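Local coordinates for protein beta-galactosidase (Marinomonas sp. ef1, PDB 6Y2K) that hydrolyses terminal beta-D-galactosyl residues of beta-galactosides, as a cold-active, hexameric GH42 enzyme from an Antarctic bacterium, at residues Ala21-Arg25 / Ile60-Leu66; Leu70-Thr74 / Met120-Met124. Residue numbers count along the deposited sequence, not the author numbering.

Contact 1. Residues Ala21-Arg25 / Ile60-Leu66; sequences AQHMR and ILHSQGL
Two neighbouring helices on the outside of a TIM barrel pack together here: helix 17-27, helical throughout Ala21-Arg25, and the C-terminal end of helix 52-63, which a Schellman motif closes. In that motif Leu66 N bonds to Leu61 O (3.1 Å) and Gly65 N to His62 O (2.9 Å); Gly65, the C-prime residue, has phi 78° and psi 15°, a conformation that favours glycine. The nearest CA pair is Ala21 and Leu61, 5.9 Å apart. Alanine suits this point because its methyl points at the partner without holding the helices off: Ala21 CB lies 3.7 Å from Gln64 CG, 4.1 Å from Ile60 CG2, 4.2 Å from Leu61 CD2 and 4.0 Å from Leu66 CD1. Gln64 is folded (chi1 m, chi2 m). Gln22 (m, t) starts away from the partner, yet CG still comes within 3.6 Å of Gln64 OE1, and its length lets NE2 reach a water that accepts from Gln22 NE2 (2.9 Å) and Gln64 NE2 (3.0 Å). Met24 (m, t, t) turns inward, SD 4.2 Å from Leu66 CD1, and also touches Val32 of strand 29-34, as Leu66 does. Arg25, nearly extended (chi1 to chi3 t), reaches along the solvent-exposed side across the helix end. Its guanidinium lays one face over the Gln64 carbonyl, Arg25 NE standing 3.5 Å from Gln64 O at an angle too poor for a hydrogen bond.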
# COMPACT_ATOMS: atom_id res chain seq x y z
N ALA A 21 47.26 18.99 -26.90
CA ALA A 21 47.69 20.10 -26.06
C ALA A 21 47.07 21.44 -26.49
O ALA A 21 46.68 22.24 -25.64
CB ALA A 21 49.21 20.20 -26.05
N GLN A 22 46.97 21.67 -27.80
CA GLN A 22 46.33 22.88 -28.35
C GLN A 22 44.84 22.92 -28.00
O GLN A 22 44.33 23.95 -27.57
CB GLN A 22 46.53 22.96 -29.87
CG GLN A 22 47.98 23.23 -30.27
CD GLN A 22 48.23 23.11 -31.76
OE1 GLN A 22 47.58 22.33 -32.47
NE2 GLN A 22 49.21 23.87 -32.24
N HIS A 23 44.17 21.79 -28.17
CA HIS A 23 42.75 21.63 -27.84
C HIS A 23 42.53 21.90 -26.33
O HIS A 23 41.65 22.67 -25.96
CB HIS A 23 42.28 20.23 -28.26
CG HIS A 23 40.80 20.07 -28.37
ND1 HIS A 23 40.22 19.00 -29.01
CD2 HIS A 23 39.77 20.84 -27.92
CE1 HIS A 23 38.90 19.10 -28.94
NE2 HIS A 23 38.61 20.22 -28.30
N MET A 24 43.37 21.32 -25.47
CA MET A 24 43.30 21.59 -24.03
C MET A 24 43.33 23.10 -23.73
O MET A 24 42.52 23.62 -22.97
CB MET A 24 44.45 20.89 -23.29
CG MET A 24 44.29 19.38 -23.18
SD MET A 24 45.81 18.57 -22.65
CE MET A 24 45.40 16.86 -23.00
N ARG A 25 44.28 23.78 -24.35
CA ARG A 25 44.44 25.23 -24.18
C ARG A 25 43.16 25.97 -24.61
O ARG A 25 42.69 26.84 -23.89
CB ARG A 25 45.66 25.74 -24.96
CG ARG A 25 46.01 27.21 -24.75
CD ARG A 25 47.23 27.62 -25.56
NE ARG A 25 47.83 28.85 -25.04
CZ ARG A 25 48.96 29.38 -25.49
NH1 ARG A 25 49.65 28.79 -26.45
NH2 ARG A 25 49.42 30.51 -24.96
N ILE A 60 56.06 19.14 -25.32
CA ILE A 60 54.87 19.56 -26.08
C ILE A 60 53.87 20.29 -25.18
O ILE A 60 53.37 21.37 -25.53
CB ILE A 60 54.22 18.37 -26.83
CG1 ILE A 60 55.11 17.96 -28.01
CG2 ILE A 60 52.81 18.71 -27.33
CD1 ILE A 60 54.83 16.58 -28.57
N LEU A 61 53.59 19.71 -24.00
CA LEU A 61 52.69 20.33 -23.03
C LEU A 61 53.21 21.70 -22.57
O LEU A 61 52.45 22.66 -22.49
CB LEU A 61 52.46 19.40 -21.82
CG LEU A 61 51.74 18.08 -22.14
CD1 LEU A 61 51.87 17.10 -20.98
CD2 LEU A 61 50.28 18.32 -22.49
N HIS A 62 54.52 21.79 -22.28
CA HIS A 62 55.15 23.06 -21.91
C HIS A 62 55.02 24.13 -23.00
O HIS A 62 54.74 25.29 -22.70
CB HIS A 62 56.63 22.85 -21.58
CG HIS A 62 57.28 24.06 -20.98
ND1 HIS A 62 56.87 24.60 -19.78
CD2 HIS A 62 58.32 24.82 -21.41
CE1 HIS A 62 57.63 25.65 -19.50
NE2 HIS A 62 58.51 25.80 -20.47
N SER A 63 55.18 23.73 -24.26
CA SER A 63 55.12 24.66 -25.40
C SER A 63 53.75 25.32 -25.59
O SER A 63 53.66 26.39 -26.22
CB SER A 63 55.53 23.95 -26.69
OG SER A 63 54.49 23.09 -27.14
N GLN A 64 52.69 24.70 -25.06
CA GLN A 64 51.35 25.28 -25.06
C GLN A 64 51.00 26.00 -23.76
O GLN A 64 49.87 26.43 -23.59
CB GLN A 64 50.32 24.19 -25.36
CG GLN A 64 50.51 23.57 -26.73
CD GLN A 64 50.39 24.58 -27.85
OE1 GLN A 64 49.52 25.45 -27.83
NE2 GLN A 64 51.26 24.47 -28.85
N GLY A 65 51.98 26.17 -22.87
CA GLY A 65 51.77 26.85 -21.58
C GLY A 65 51.09 26.02 -20.50
O GLY A 65 50.64 26.57 -19.50
N LEU A 66 51.02 24.70 -20.69
CA LEU A 66 50.38 23.81 -19.72
C LEU A 66 51.36 23.39 -18.64
O LEU A 66 52.49 23.00 -18.93
CB LEU A 66 49.81 22.57 -20.42
CG LEU A 66 48.77 22.90 -21.49
CD1 LEU A 66 48.57 21.75 -22.46
CD2 LEU A 66 47.45 23.31 -20.83
O HOH W 1 50.65 26.22 -31.19

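Contact 2. Residues Leu70-Thr74 / Met120-Met124; sequences LGTPT and MVTMM
Apolar contacts hold Leu70-Thr74 against one turn of helix 111-128, and every touching residue is buried. Leu70 and Gly71 are extended; Thr72 keeps that course (phi -70°, psi 141°) before the chain bends at Pro73 (psi 26°) and Thr74 (psi -7°). The closest CA atoms, Thr72 and Val121, are 6.4 Å apart, and the helix turn carries the bond Met124 N to Met120 O (2.9 Å). Met124, long and flexible (chi1 -95°, chi2 t, chi3 110°), bridges the gap to the strand: its CE sits 3.5 Å from Leu70 CD2 and 3.7 Å from Gly71 O, while its SD is 3.6 Å from Pro73 CD and 4.2 Å from Thr72 CA. One turn back, the rigid pyrrolidine ring of Pro73 gives Met120 (t, p, p) an apolar surface, CG to CG 3.9 Å. Val121 adds methyl contacts: its CG2 is 3.9 Å from Thr72 CG2 and 4.2 Å from Thr74 CG2. Such packing is that of a TIM barrel, where the third strand, 67-71, runs out at its C-terminal end into a loop, and helix 111-128 follows it in a beta-alpha unit. Both threonines, at chi1 p, give a methyl to the helix and a hydroxyl to other partners. Thr72 OG1 hydrogen-bonds to Gln226 OE1 and to Asp140 N, whereas Thr74 OG1 pairs with Asp140 OD2 and Gln226 NE2.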
# COMPACT_ATOMS: atom_id res chain seq x y z
N LEU A 70 53.13 15.49 -12.43
CA LEU A 70 53.77 14.23 -12.83
C LEU A 70 53.46 13.17 -11.77
O LEU A 70 53.75 13.37 -10.60
CB LEU A 70 55.29 14.41 -12.95
CG LEU A 70 56.03 13.89 -14.18
CD1 LEU A 70 57.52 13.76 -13.88
CD2 LEU A 70 55.47 12.59 -14.76
N GLY A 71 52.88 12.05 -12.18
CA GLY A 71 52.58 10.96 -11.24
C GLY A 71 53.68 9.92 -11.16
O GLY A 71 54.14 9.44 -12.20
N THR A 72 54.11 9.54 -9.95
CA THR A 72 54.99 8.39 -9.78
C THR A 72 54.15 7.14 -10.10
O THR A 72 52.98 7.09 -9.73
CB THR A 72 55.66 8.28 -8.38
OG1 THR A 72 54.68 8.01 -7.36
CG2 THR A 72 56.43 9.54 -8.05
N PRO A 73 54.74 6.15 -10.78
CA PRO A 73 53.99 5.04 -11.34
C PRO A 73 53.83 3.81 -10.43
O PRO A 73 53.58 2.70 -10.92
CB PRO A 73 54.81 4.69 -12.58
CG PRO A 73 56.21 4.89 -12.11
CD PRO A 73 56.14 6.14 -11.26
N THR A 74 53.90 4.01 -9.12
CA THR A 74 54.01 2.91 -8.17
C THR A 74 52.70 2.18 -7.83
O THR A 74 52.73 1.15 -7.14
CB THR A 74 54.69 3.38 -6.86
OG1 THR A 74 53.98 4.50 -6.32
CG2 THR A 74 56.13 3.80 -7.12
N MET A 120 62.80 3.61 -8.49
CA MET A 120 62.08 4.23 -9.60
C MET A 120 61.77 5.71 -9.35
O MET A 120 61.89 6.52 -10.27
CB MET A 120 60.78 3.45 -9.93
CG MET A 120 59.88 4.14 -10.95
SD MET A 120 60.65 4.47 -12.55
CE MET A 120 60.59 2.84 -13.30
N VAL A 121 61.36 6.04 -8.14
CA VAL A 121 61.04 7.44 -7.81
C VAL A 121 62.31 8.30 -7.86
O VAL A 121 62.25 9.44 -8.32
CB VAL A 121 60.30 7.58 -6.47
CG1 VAL A 121 60.12 9.06 -6.10
CG2 VAL A 121 58.93 6.91 -6.56
N THR A 122 63.43 7.76 -7.39
CA THR A 122 64.72 8.44 -7.53
C THR A 122 65.09 8.66 -9.00
O THR A 122 65.46 9.77 -9.38
CB THR A 122 65.85 7.69 -6.80
OG1 THR A 122 65.53 7.59 -5.41
CG2 THR A 122 67.20 8.43 -6.97
N MET A 123 64.97 7.61 -9.82
CA MET A 123 65.21 7.75 -11.26
C MET A 123 64.38 8.87 -11.89
O MET A 123 64.92 9.72 -12.59
CB MET A 123 64.91 6.44 -12.01
CG MET A 123 66.00 5.39 -11.96
SD MET A 123 65.74 4.13 -13.24
CE MET A 123 64.24 3.36 -12.66
N MET A 124 63.07 8.86 -11.62
CA MET A 124 62.15 9.88 -12.17
C MET A 124 62.41 11.28 -11.66
O MET A 124 62.41 12.23 -12.45
CB MET A 124 60.69 9.55 -11.83
CG MET A 124 59.95 8.80 -12.90
SD MET A 124 58.17 8.79 -12.57
CE MET A 124 57.45 9.83 -13.83

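How the contacts relate
Both contacts belong to the eight-stranded TIM barrel of the chain, on the same side of its centre, with their centres about 22 Å apart. They come in series: contact 1 closes before contact 2 opens. Helix 52-63, used by contact 1, turns at Gly65-Leu66 into the start of strand 67-71, whose far end contact 2 uses, so the two sit near opposite ends of that strand and do not otherwise touch. Contact 1 joins neighbouring outer helices and is partly exposed; contact 2 is buried and fixes the C-terminal end of the strand to the helix that follows it, the end of a TIM barrel where the active site is generally found.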